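Local coordinates for protein fusion DH (Streptomyces sp. MJ635-86F5, PDB 6K97) that is an engineered fusion that reunites a split polyketide synthase dehydratase domain of cremimycin biosynthesis in a double hot dog fold, and probably dehydrates carrier-bound polyketide intermediates, at residues K290-H295 with L306-A311; R283-G288 with V316-S321; G219-W224 with D233-A238; S226-Y231 with I296-D301; G201-L206 with A258-L263. All blocks are in the same frame, centred on the assembly; numbering follows the deposited sequence.

Interaction 1: residues K290-H295 with L306-A311; sequences KSLRVH and LSAVDA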
# COMPACT_ATOMS: atom_id res chain seq x y z
N LYS A 290 25.30 17.75 2.19
CA LYS A 290 26.26 16.93 2.93
C LYS A 290 26.70 17.60 4.22
O LYS A 290 27.08 16.94 5.18
CB LYS A 290 27.44 16.55 2.05
CG LYS A 290 28.57 17.54 1.97
CD LYS A 290 29.78 16.86 1.34
CE LYS A 290 31.07 17.60 1.64
NZ LYS A 290 32.11 16.61 2.01
N SER A 291 26.58 18.93 4.25
CA SER A 291 26.83 19.67 5.48
C SER A 291 26.02 20.96 5.54
O SER A 291 25.45 21.38 4.54
CB SER A 291 28.32 19.95 5.62
OG SER A 291 28.75 20.88 4.69
N LEU A 292 26.00 21.57 6.71
CA LEU A 292 25.13 22.70 6.98
C LEU A 292 25.72 23.73 7.94
O LEU A 292 26.40 23.37 8.88
CB LEU A 292 23.84 22.19 7.58
CG LEU A 292 22.94 21.25 6.76
CD1 LEU A 292 21.72 20.98 7.59
CD2 LEU A 292 22.47 21.83 5.45
N ARG A 293 25.47 25.00 7.67
CA ARG A 293 25.66 26.07 8.61
C ARG A 293 24.28 26.46 9.07
O ARG A 293 23.40 26.80 8.26
CB ARG A 293 26.37 27.28 7.99
CG ARG A 293 27.74 26.97 7.39
CD ARG A 293 28.62 28.22 7.30
NE ARG A 293 28.57 28.95 8.58
CZ ARG A 293 29.50 28.94 9.53
NH1 ARG A 293 30.63 28.27 9.39
NH2 ARG A 293 29.28 29.64 10.63
N VAL A 294 24.09 26.42 10.39
CA VAL A 294 22.77 26.46 10.96
C VAL A 294 22.57 27.63 11.92
O VAL A 294 23.34 27.81 12.85
CB VAL A 294 22.56 25.17 11.73
CG1 VAL A 294 21.24 25.19 12.43
CG2 VAL A 294 22.61 24.01 10.77
N HIS A 295 21.52 28.38 11.72
CA HIS A 295 21.16 29.46 12.65
C HIS A 295 20.01 28.95 13.50
O HIS A 295 18.93 28.62 12.98
CB HIS A 295 20.77 30.72 11.85
CG HIS A 295 20.51 31.93 12.69
ND1 HIS A 295 20.09 33.13 12.15
CD2 HIS A 295 20.58 32.14 14.03
CE1 HIS A 295 19.94 34.03 13.10
NE2 HIS A 295 20.24 33.46 14.25
N LEU A 306 14.94 26.97 13.40
CA LEU A 306 16.19 27.04 12.71
C LEU A 306 16.12 27.17 11.20
O LEU A 306 15.08 26.98 10.54
CB LEU A 306 17.02 25.86 13.09
CG LEU A 306 16.51 24.47 12.75
CD1 LEU A 306 17.05 24.05 11.41
CD2 LEU A 306 16.95 23.50 13.81
N SER A 307 17.27 27.52 10.67
CA SER A 307 17.43 27.94 9.28
C SER A 307 18.83 27.47 8.87
O SER A 307 19.77 27.55 9.67
CB SER A 307 17.33 29.45 9.30
OG SER A 307 17.43 29.98 8.06
N ALA A 308 18.98 26.92 7.69
CA ALA A 308 20.27 26.39 7.32
C ALA A 308 20.64 26.51 5.85
O ALA A 308 19.87 26.16 4.99
CB ALA A 308 20.31 24.96 7.73
N VAL A 309 21.86 26.91 5.58
CA VAL A 309 22.40 26.96 4.24
C VAL A 309 23.51 25.89 4.16
O VAL A 309 23.91 25.33 5.18
CB VAL A 309 22.95 28.38 3.92
CG1 VAL A 309 21.88 29.44 4.16
CG2 VAL A 309 24.19 28.70 4.78
N ASP A 310 23.94 25.52 2.94
CA ASP A 310 24.98 24.52 2.75
C ASP A 310 26.31 25.25 2.67
O ASP A 310 26.33 26.48 2.82
CB ASP A 310 24.72 23.66 1.51
CG ASP A 310 24.72 24.48 0.18
OD1 ASP A 310 25.08 25.70 0.17
OD2 ASP A 310 24.32 23.88 -0.87
N ALA A 311 27.41 24.55 2.40
CA ALA A 311 28.75 25.16 2.43
C ALA A 311 28.97 26.26 1.38
O ALA A 311 29.89 27.06 1.53
CB ALA A 311 29.84 24.09 2.30
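V294 sets CG1 anti to its backbone N (chi1 176°), which leaves CG2 beside that N and 3.9 Å from A308 CB. L292 instead keeps CG beside the backbone N and brings CD1 to within 4.2 Å of the same A308 CB. L306 touches V294 CG1 with its CB, while its CG sits between N and the carbonyl carbon. This apolar face belongs to an antiparallel beta hairpin in the C-terminal hot dog of the fusion. Its strands are joined by two hydrogen-bonded pairs. In one, R293 N meets V309 O at 3.0 Å and V309 N answers R293 O, both donors lying in the carbonyl plane. In the other, H295 N reaches S307 O at 2.8 Å, nearly along the C=O axis, whereas the return bond from S307 N to H295 O is more bent (138° at the hydrogen). Between them V294 and A308 form the non-hydrogen-bonded pair. On the opposite face R293 CB rests on V309 CG2, 4.1 Å away; the arginine chain then bends at chi3 (47°) and carries its guanidinium off to a salt bridge with D233. The H295 ring also leaves the pair, stacking on Y231 while NE2 bonds D229 OD2. Strand 229-235 flanks segment 290-295 and strand 315-327 flanks segment 306-311, while helix 252-266 covers the apolar face, with L254 on L292, A258 on V294 and L259 on L306.

Interaction 2: residues R283-G288 with V316-S321; sequences RVHHSG and VVSVGS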
# COMPACT_ATOMS: atom_id res chain seq x y z
N ARG A 283 10.47 22.86 5.78
CA ARG A 283 10.49 23.14 4.35
C ARG A 283 11.92 22.93 3.90
O ARG A 283 12.82 23.54 4.44
CB ARG A 283 10.09 24.58 4.10
CG ARG A 283 9.95 24.90 2.60
CD ARG A 283 9.55 26.35 2.28
NE ARG A 283 8.11 26.44 1.97
CZ ARG A 283 7.15 26.61 2.88
NH1 ARG A 283 7.45 26.72 4.18
NH2 ARG A 283 5.89 26.66 2.49
N VAL A 284 12.15 21.95 3.02
CA VAL A 284 13.44 21.69 2.46
C VAL A 284 13.49 22.32 1.09
O VAL A 284 12.60 22.05 0.32
CB VAL A 284 13.67 20.23 2.24
CG1 VAL A 284 15.00 19.98 1.58
CG2 VAL A 284 13.66 19.53 3.58
N HIS A 285 14.50 23.16 0.79
CA HIS A 285 14.59 23.82 -0.53
C HIS A 285 15.48 23.02 -1.50
O HIS A 285 15.33 23.12 -2.70
CB HIS A 285 15.09 25.27 -0.41
CG HIS A 285 14.39 26.07 0.65
ND1 HIS A 285 13.25 26.79 0.41
CD2 HIS A 285 14.66 26.21 1.97
CE1 HIS A 285 12.85 27.38 1.53
NE2 HIS A 285 13.68 27.02 2.50
N HIS A 286 16.45 22.26 -0.98
CA HIS A 286 17.30 21.38 -1.82
C HIS A 286 17.69 20.13 -1.03
O HIS A 286 18.06 20.20 0.09
CB HIS A 286 18.57 22.11 -2.26
CG HIS A 286 18.32 23.29 -3.12
ND1 HIS A 286 18.40 24.59 -2.64
CD2 HIS A 286 17.95 23.39 -4.41
CE1 HIS A 286 18.15 25.43 -3.62
NE2 HIS A 286 17.89 24.73 -4.70
N SER A 287 17.57 18.99 -1.65
CA SER A 287 17.75 17.71 -1.07
C SER A 287 19.21 17.37 -1.14
O SER A 287 19.90 17.98 -1.90
CB SER A 287 17.02 16.64 -1.91
OG SER A 287 15.60 16.67 -1.68
N GLY A 288 19.67 16.40 -0.34
CA GLY A 288 21.04 15.93 -0.49
C GLY A 288 22.18 16.73 0.11
O GLY A 288 23.31 16.40 -0.12
N VAL A 316 19.07 25.50 2.39
CA VAL A 316 18.76 24.08 2.30
C VAL A 316 17.47 23.77 3.04
O VAL A 316 16.57 23.15 2.46
CB VAL A 316 19.86 23.21 2.91
CG1 VAL A 316 19.44 21.76 3.08
CG2 VAL A 316 21.10 23.30 2.07
N VAL A 317 17.38 24.13 4.31
CA VAL A 317 16.19 23.78 5.07
C VAL A 317 15.91 24.81 6.09
O VAL A 317 16.83 25.43 6.64
CB VAL A 317 16.32 22.40 5.71
CG1 VAL A 317 17.54 22.31 6.55
CG2 VAL A 317 15.11 22.05 6.54
N SER A 318 14.64 25.01 6.35
CA SER A 318 14.21 25.78 7.51
C SER A 318 13.12 25.03 8.31
O SER A 318 12.39 24.21 7.73
CB SER A 318 13.74 27.18 7.07
OG SER A 318 12.49 27.13 6.48
N VAL A 319 13.04 25.32 9.61
CA VAL A 319 12.10 24.68 10.55
C VAL A 319 11.44 25.76 11.33
O VAL A 319 12.10 26.46 12.11
CB VAL A 319 12.82 23.72 11.50
CG1 VAL A 319 11.86 22.96 12.39
CG2 VAL A 319 13.64 22.74 10.70
N GLY A 320 10.14 25.94 11.12
CA GLY A 320 9.38 26.94 11.86
C GLY A 320 9.59 26.73 13.32
O GLY A 320 9.84 27.66 14.04
N SER A 321 9.53 25.49 13.80
CA SER A 321 9.60 25.28 15.24
C SER A 321 9.90 23.84 15.56
O SER A 321 9.39 22.95 14.89
CB SER A 321 8.26 25.70 15.89
OG SER A 321 8.37 25.65 17.29
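R283 O is held by one hydrogen bond and one weaker contact: S318 N donates at 3.0 Å, nearly along the C=O axis, and V317 CA approaches in a CA-H...O contact. R283 N gives an equally straight bond (170°) to S318 O, so R283 and S318 form an antiparallel hydrogen-bonded pair. The bond from H285 N to V316 O is shorter, 2.7 Å, but its donor stands above the carbonyl plane. Between these bonds V284 and V317 make the non-hydrogen-bonded pair. V317 turns CG2 anti to its backbone N, and the side chains cross obliquely, V317 CG2 4.1 Å from V284 CG2. H285 keeps CG beside its own N (chi1 -48°), which brings the ring edge to S318 OG and V317 N without a bond to either. V316 points away, yet its CG1 lies 3.6 Å from H286 O, where segment 283-288 is leaving its strand; H286 ND1 is bonded to A315 O. The R283 guanidinium leaves the pair for a salt bridge with E93, a link between the two fused parts of the construct. Strand 315-327 runs between strands 273-284 and 303-309 of the C-terminal hot dog, with V316 and V317 both facing A308 as a classic beta bulge.

Interaction 3: residues G219-W224 with D233-A238; sequences GLRAAW and DVEVGA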
# COMPACT_ATOMS: atom_id res chain seq x y z
N GLY A 219 27.66 14.72 14.84
CA GLY A 219 27.89 15.53 13.65
C GLY A 219 28.08 17.01 13.88
O GLY A 219 28.45 17.72 12.98
N LEU A 220 27.91 17.48 15.12
CA LEU A 220 28.21 18.88 15.44
C LEU A 220 29.72 19.11 15.48
O LEU A 220 30.33 18.80 16.44
CB LEU A 220 27.55 19.26 16.77
CG LEU A 220 27.75 20.69 17.29
CD1 LEU A 220 27.12 21.71 16.37
CD2 LEU A 220 27.21 20.89 18.70
N ARG A 221 30.31 19.68 14.43
CA ARG A 221 31.76 19.92 14.38
C ARG A 221 32.22 21.22 15.10
O ARG A 221 33.35 21.28 15.55
CB ARG A 221 32.28 20.01 12.91
CG ARG A 221 32.23 18.81 11.94
CD ARG A 221 32.07 17.35 12.38
NE ARG A 221 32.65 16.96 13.64
CZ ARG A 221 32.45 15.78 14.22
NH1 ARG A 221 31.70 14.85 13.62
NH2 ARG A 221 33.01 15.51 15.40
N ALA A 222 31.38 22.25 15.16
CA ALA A 222 31.76 23.60 15.67
C ALA A 222 30.51 24.43 16.01
O ALA A 222 29.48 24.23 15.44
CB ALA A 222 32.61 24.34 14.66
N ALA A 223 30.61 25.34 16.97
CA ALA A 223 29.45 26.12 17.38
C ALA A 223 29.81 27.38 18.15
O ALA A 223 30.73 27.37 18.94
CB ALA A 223 28.53 25.27 18.21
N TRP A 224 29.08 28.46 17.89
CA TRP A 224 29.26 29.76 18.56
C TRP A 224 27.92 30.23 19.02
O TRP A 224 26.91 29.98 18.37
CB TRP A 224 29.83 30.81 17.60
CG TRP A 224 31.03 30.35 16.88
CD1 TRP A 224 32.34 30.69 17.16
CD2 TRP A 224 31.09 29.48 15.73
NE1 TRP A 224 33.20 30.07 16.27
CE2 TRP A 224 32.46 29.32 15.38
CE3 TRP A 224 30.13 28.82 14.96
CZ2 TRP A 224 32.89 28.54 14.29
CZ3 TRP A 224 30.56 28.04 13.85
CH2 TRP A 224 31.94 27.92 13.54
N ASP A 233 28.16 24.48 12.71
CA ASP A 233 28.57 23.71 11.54
C ASP A 233 28.32 22.24 11.87
O ASP A 233 28.83 21.73 12.87
CB ASP A 233 30.03 23.94 11.20
CG ASP A 233 30.28 25.29 10.57
OD1 ASP A 233 29.36 26.14 10.54
OD2 ASP A 233 31.40 25.50 10.07
N VAL A 234 27.52 21.58 11.04
CA VAL A 234 27.25 20.16 11.19
C VAL A 234 27.61 19.44 9.90
O VAL A 234 27.61 20.01 8.81
CB VAL A 234 25.77 19.88 11.59
CG1 VAL A 234 25.42 20.66 12.82
CG2 VAL A 234 24.80 20.28 10.50
N GLU A 235 27.96 18.18 10.05
CA GLU A 235 28.36 17.30 8.97
C GLU A 235 27.92 15.89 9.37
O GLU A 235 27.50 15.70 10.49
CB GLU A 235 29.85 17.38 8.71
CG GLU A 235 30.16 17.26 7.22
CD GLU A 235 31.60 17.59 6.86
OE1 GLU A 235 32.44 17.75 7.80
OE2 GLU A 235 31.87 17.67 5.64
N VAL A 236 27.90 14.93 8.45
CA VAL A 236 27.51 13.57 8.82
C VAL A 236 28.74 12.88 9.43
O VAL A 236 29.79 12.76 8.76
CB VAL A 236 27.02 12.76 7.59
CG1 VAL A 236 26.56 11.38 8.02
CG2 VAL A 236 25.88 13.49 6.92
N GLY A 237 28.60 12.44 10.68
CA GLY A 237 29.69 11.75 11.37
C GLY A 237 29.95 10.37 10.78
O GLY A 237 29.03 9.73 10.27
N ALA A 238 31.20 9.94 10.79
CA ALA A 238 31.59 8.60 10.28
C ALA A 238 30.97 8.28 8.92
O ALA A 238 30.16 7.34 8.80
CB ALA A 238 31.24 7.53 11.30
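A beta hairpin, strands 220-226 and 229-235 of the C-terminal hot dog, carries a classic bulge in which R221 and A222 both face D233. On one face L220, its CG anti to the backbone N, crosses V234 obliquely, with CD1 4.1 Å from V234 CG1; L254, A257 and A261 of helix 252-266 pack against this pair. On the other face W224 turns a ring edge to D233. Its CZ3 lies 4.0 Å from D233 OD1, and the indole and carboxylate planes stand 75° apart. The same OD1 takes the guanidinium of R293 from the neighbouring strand, which probably fixes the carboxylate's rotation. R221 follows another path: bent at chi2 (-19°) and chi3, its chain curls back along the hairpin, passing CG near E235 CB and bringing the guanidinium edge close to G237 CA. R221 and E235 have opposite charges, but the charged atoms do not meet. The bulge gathers two N-H groups on D233 O: R221 N binds it at 3.0 Å in the carbonyl plane, and A222 N adds a weak bond of 3.5 Å. D233 N closes the pair onto A222 O at 3.0 Å, from above the carbonyl plane. Glycine suits position 219, because a CB there would run into E235 O. G219 O itself accepts E235 N at 3.0 Å, the donor 26° above the carbonyl plane, and V234 CA approaches that oxygen to 3.3 Å.

Interaction 4: residues S226-Y231 with I296-D301; sequences SGEDIY and ITPDGD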
# COMPACT_ATOMS: atom_id res chain seq x y z
N SER A 226 25.95 33.91 20.30
CA SER A 226 25.93 35.36 20.48
C SER A 226 24.50 35.73 20.82
O SER A 226 23.58 35.47 20.02
CB SER A 226 26.34 36.06 19.18
OG SER A 226 25.47 35.71 18.11
N GLY A 227 24.31 36.32 21.98
CA GLY A 227 22.97 36.66 22.43
C GLY A 227 22.26 35.35 22.66
O GLY A 227 22.86 34.37 23.09
N GLU A 228 20.96 35.32 22.38
CA GLU A 228 20.20 34.10 22.58
C GLU A 228 20.37 33.08 21.42
O GLU A 228 19.93 31.93 21.53
CB GLU A 228 18.72 34.42 22.83
CG GLU A 228 18.32 34.58 24.30
CD GLU A 228 16.86 34.20 24.56
OE1 GLU A 228 16.61 33.24 25.32
OE2 GLU A 228 15.94 34.84 23.97
N ASP A 229 21.04 33.49 20.35
CA ASP A 229 21.19 32.69 19.15
C ASP A 229 22.40 31.75 19.10
O ASP A 229 23.44 32.03 19.67
CB ASP A 229 21.30 33.64 17.96
CG ASP A 229 20.00 34.35 17.64
OD1 ASP A 229 18.92 33.98 18.22
OD2 ASP A 229 20.06 35.26 16.77
N ILE A 230 22.28 30.66 18.34
CA ILE A 230 23.39 29.75 18.16
C ILE A 230 23.66 29.50 16.69
O ILE A 230 22.74 29.42 15.91
CB ILE A 230 23.08 28.43 18.83
CG1 ILE A 230 22.69 28.69 20.30
CG2 ILE A 230 24.27 27.50 18.71
CD1 ILE A 230 21.87 27.59 20.91
N TYR A 231 24.93 29.38 16.33
CA TYR A 231 25.36 29.05 14.98
C TYR A 231 26.17 27.77 14.99
O TYR A 231 27.08 27.63 15.81
CB TYR A 231 26.23 30.16 14.41
CG TYR A 231 25.49 31.45 14.23
CD1 TYR A 231 25.42 32.39 15.27
CD2 TYR A 231 24.83 31.74 13.05
CE1 TYR A 231 24.73 33.57 15.12
CE2 TYR A 231 24.12 32.92 12.90
CZ TYR A 231 24.10 33.84 13.94
OH TYR A 231 23.41 35.02 13.78
N ILE A 296 20.26 28.84 14.80
CA ILE A 296 19.22 28.44 15.77
C ILE A 296 18.79 29.62 16.61
O ILE A 296 19.65 30.28 17.18
CB ILE A 296 19.76 27.36 16.71
CG1 ILE A 296 20.31 26.21 15.88
CG2 ILE A 296 18.66 26.86 17.67
CD1 ILE A 296 21.05 25.15 16.67
N THR A 297 17.49 29.88 16.69
CA THR A 297 16.91 30.95 17.56
C THR A 297 15.81 30.39 18.48
O THR A 297 15.09 29.48 18.09
CB THR A 297 16.28 32.09 16.74
OG1 THR A 297 15.19 31.57 15.99
CG2 THR A 297 17.29 32.67 15.75
N PRO A 298 15.66 30.96 19.68
CA PRO A 298 14.62 30.47 20.62
C PRO A 298 13.23 30.79 20.13
O PRO A 298 13.07 31.73 19.37
CB PRO A 298 14.91 31.23 21.89
CG PRO A 298 15.54 32.50 21.42
CD PRO A 298 16.40 32.10 20.25
N ASP A 299 12.25 29.99 20.55
CA ASP A 299 10.91 30.10 20.01
C ASP A 299 9.85 29.89 21.07
O ASP A 299 8.75 29.44 20.78
CB ASP A 299 10.73 29.05 18.92
CG ASP A 299 9.47 29.26 18.13
OD1 ASP A 299 9.20 30.43 17.79
OD2 ASP A 299 8.75 28.27 17.83
N GLY A 300 10.14 30.25 22.30
CA GLY A 300 9.20 29.93 23.36
C GLY A 300 9.84 28.82 24.14
O GLY A 300 10.96 28.44 23.86
N ASP A 301 9.15 28.33 25.16
CA ASP A 301 9.80 27.51 26.15
C ASP A 301 9.98 26.07 25.63
O ASP A 301 9.04 25.43 25.14
CB ASP A 301 9.07 27.60 27.51
CG ASP A 301 7.94 26.59 27.66
OD1 ASP A 301 6.90 26.74 26.98
OD2 ASP A 301 8.11 25.66 28.47
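The flat carboxylate of D229 lies alongside T297, both side chains pointing the same way, with OD1 3.2 Å from T297 CG2 and 3.7 Å from P298 CD. Its other oxygen, OD2, is taken by H295 NE2. The Y231 ring, stacked on H295, has S226 OG at its edge, in plane, while the carboxylate of E228 reaches across to the proline ring, OE2 3.5 Å from P298 CG. An alanine at D229 would lose the bond to H295 and the contacts with T297 and P298, and would probably leave the histidine ring less firmly oriented. The backbone joins at one antiparallel hydrogen-bonded pair: I230 N to I296 O is 2.9 Å and I296 N to I230 O is 2.8 Å, both almost straight at 172° and 174°. I230 CB and I296 CB stand 4.1 Å apart on the buried face. Just before this pair a type II' turn from S226 to D229 reverses the chain, with G227 at positive phi. Strand 229-235 lies in the C-terminal hot dog between strand 220-226 and strand 291-298, the latter paired in turn with strand 303-309 (T297 with S305), and helix 252-266 packs beneath, with A261 on both isoleucines and P265 on I230.

Interaction 5: residues G201-L206 with A258-L263; sequences GLYARL and ALHAAL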
# COMPACT_ATOMS: atom_id res chain seq x y z
N GLY A 201 33.37 18.48 24.30
CA GLY A 201 32.89 18.68 25.67
C GLY A 201 31.37 18.67 25.80
O GLY A 201 30.81 18.07 26.76
N LEU A 202 30.67 19.28 24.84
CA LEU A 202 29.21 19.18 24.84
C LEU A 202 28.74 17.70 24.73
O LEU A 202 27.84 17.24 25.50
CB LEU A 202 28.63 19.98 23.69
CG LEU A 202 27.11 19.89 23.55
CD1 LEU A 202 26.43 20.52 24.75
CD2 LEU A 202 26.70 20.56 22.28
N TYR A 203 29.32 16.96 23.79
CA TYR A 203 28.94 15.55 23.63
C TYR A 203 29.23 14.73 24.87
O TYR A 203 28.42 13.88 25.24
CB TYR A 203 29.57 14.96 22.39
CG TYR A 203 28.87 15.30 21.12
CD1 TYR A 203 27.55 15.01 20.94
CD2 TYR A 203 29.54 15.91 20.07
CE1 TYR A 203 26.90 15.31 19.77
CE2 TYR A 203 28.89 16.25 18.90
CZ TYR A 203 27.57 15.93 18.74
OH TYR A 203 26.90 16.21 17.54
N ALA A 204 30.32 15.02 25.58
CA ALA A 204 30.58 14.29 26.85
C ALA A 204 29.50 14.53 27.91
O ALA A 204 29.04 13.60 28.56
CB ALA A 204 31.93 14.63 27.39
N ARG A 205 29.09 15.77 28.08
CA ARG A 205 28.03 16.10 29.05
C ARG A 205 26.66 15.52 28.63
O ARG A 205 25.88 14.98 29.44
CB ARG A 205 28.00 17.64 29.23
CG ARG A 205 29.19 18.12 30.07
CD ARG A 205 29.17 19.64 30.26
NE ARG A 205 29.63 20.35 29.07
CZ ARG A 205 30.89 20.63 28.77
NH1 ARG A 205 31.90 20.27 29.53
NH2 ARG A 205 31.14 21.28 27.66
N LEU A 206 26.37 15.56 27.34
CA LEU A 206 25.16 14.94 26.87
C LEU A 206 25.14 13.42 27.16
O LEU A 206 24.10 12.85 27.59
CB LEU A 206 25.01 15.25 25.42
CG LEU A 206 24.71 16.72 25.10
CD1 LEU A 206 24.64 16.90 23.57
CD2 LEU A 206 23.39 17.17 25.71
N ALA A 258 22.28 19.27 14.18
CA ALA A 258 21.80 20.64 14.28
C ALA A 258 20.99 20.92 15.51
O ALA A 258 20.94 22.05 15.94
CB ALA A 258 20.97 20.99 13.06
N LEU A 259 20.36 19.90 16.10
CA LEU A 259 19.68 20.08 17.38
C LEU A 259 20.59 19.88 18.56
O LEU A 259 20.22 20.27 19.69
CB LEU A 259 18.49 19.10 17.55
CG LEU A 259 17.45 19.09 16.44
CD1 LEU A 259 16.32 18.13 16.79
CD2 LEU A 259 16.95 20.50 16.18
N HIS A 260 21.72 19.19 18.39
CA HIS A 260 22.54 18.90 19.55
C HIS A 260 23.00 20.20 20.20
O HIS A 260 22.96 20.37 21.42
CB HIS A 260 23.71 17.99 19.17
CG HIS A 260 23.27 16.64 18.65
ND1 HIS A 260 24.09 15.83 17.90
CD2 HIS A 260 22.10 15.96 18.80
CE1 HIS A 260 23.44 14.72 17.62
NE2 HIS A 260 22.24 14.78 18.15
N ALA A 261 23.33 21.18 19.37
CA ALA A 261 23.68 22.49 19.88
C ALA A 261 22.57 23.07 20.73
O ALA A 261 22.83 23.63 21.79
CB ALA A 261 24.02 23.44 18.75
N ALA A 262 21.35 22.95 20.29
CA ALA A 262 20.25 23.57 21.04
C ALA A 262 20.09 22.92 22.41
O ALA A 262 19.66 23.58 23.34
CB ALA A 262 18.94 23.51 20.26
N LEU A 263 20.47 21.65 22.52
CA LEU A 263 20.38 20.94 23.80
C LEU A 263 21.25 21.55 24.87
O LEU A 263 20.98 21.34 26.01
CB LEU A 263 20.77 19.47 23.67
CG LEU A 263 19.87 18.60 22.80
CD1 LEU A 263 20.53 17.24 22.64
CD2 LEU A 263 18.47 18.49 23.40
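One polar bond spans the two helices: Y203 OH and H260 ND1 lie 2.9 Å apart, each atom near the plane of the other's ring and at its edge. Both partners are buried and bonded again: L220 N meets Y203 OH, and H260 NE2 bonds D256 OD2, so the imidazole is held at both nitrogens. Among ring contacts, Y203 and H260 cross at about a right angle, planes 82° apart, and Y203 CE1 comes to 3.4 Å from H260 ND1. Both residues set CG beside their backbone N (H260 chi1 -63°), which aims the tyrosine tip at the imidazole. An alanine at H260 would remove the bonds to Y203 and D256, and would probably leave the tyrosine hydroxyl less well fixed. The apolar pair sets L206 CD2 4.0 Å from L263 CB; L202 CD2 instead rests on a carbonyl, 3.8 Å from H260 O. The helix axes approach to 10.5 Å and cross at 73°, so the side chains do the bridging. Helix 252-266 is the long helix that the strands of the C-terminal hot dog wrap round, and D256 with H260 matches the DxxxQ/H motif of polyketide synthase dehydratases, which in relatives lies at the active site.

In the fold
All five contacts lie in the C-terminal hot dog of the fusion. Along the chain interaction 5 opens first, with interaction 3 between its segments; interaction 4 crosses both, and interaction 1 lies within the span of interaction 2. Interactions 2, 1, 4 and 3 lie along the antiparallel strand order 273-284, 315-327, 303-309, 291-298, 229-235, 220-226, backbone bonds between interactions 1 and 2 joining 315-327 to 303-309. Interaction 4 shares strand 291-298 with interaction 1 and 229-235 with interaction 3. The centres of interactions 1 and 2 are about 9 Å apart, those of 2 and 5 about 21 Å. Helix 252-266 of interaction 5 touches interactions 1, 3 and 4, so strands far apart in sequence pack on one helix.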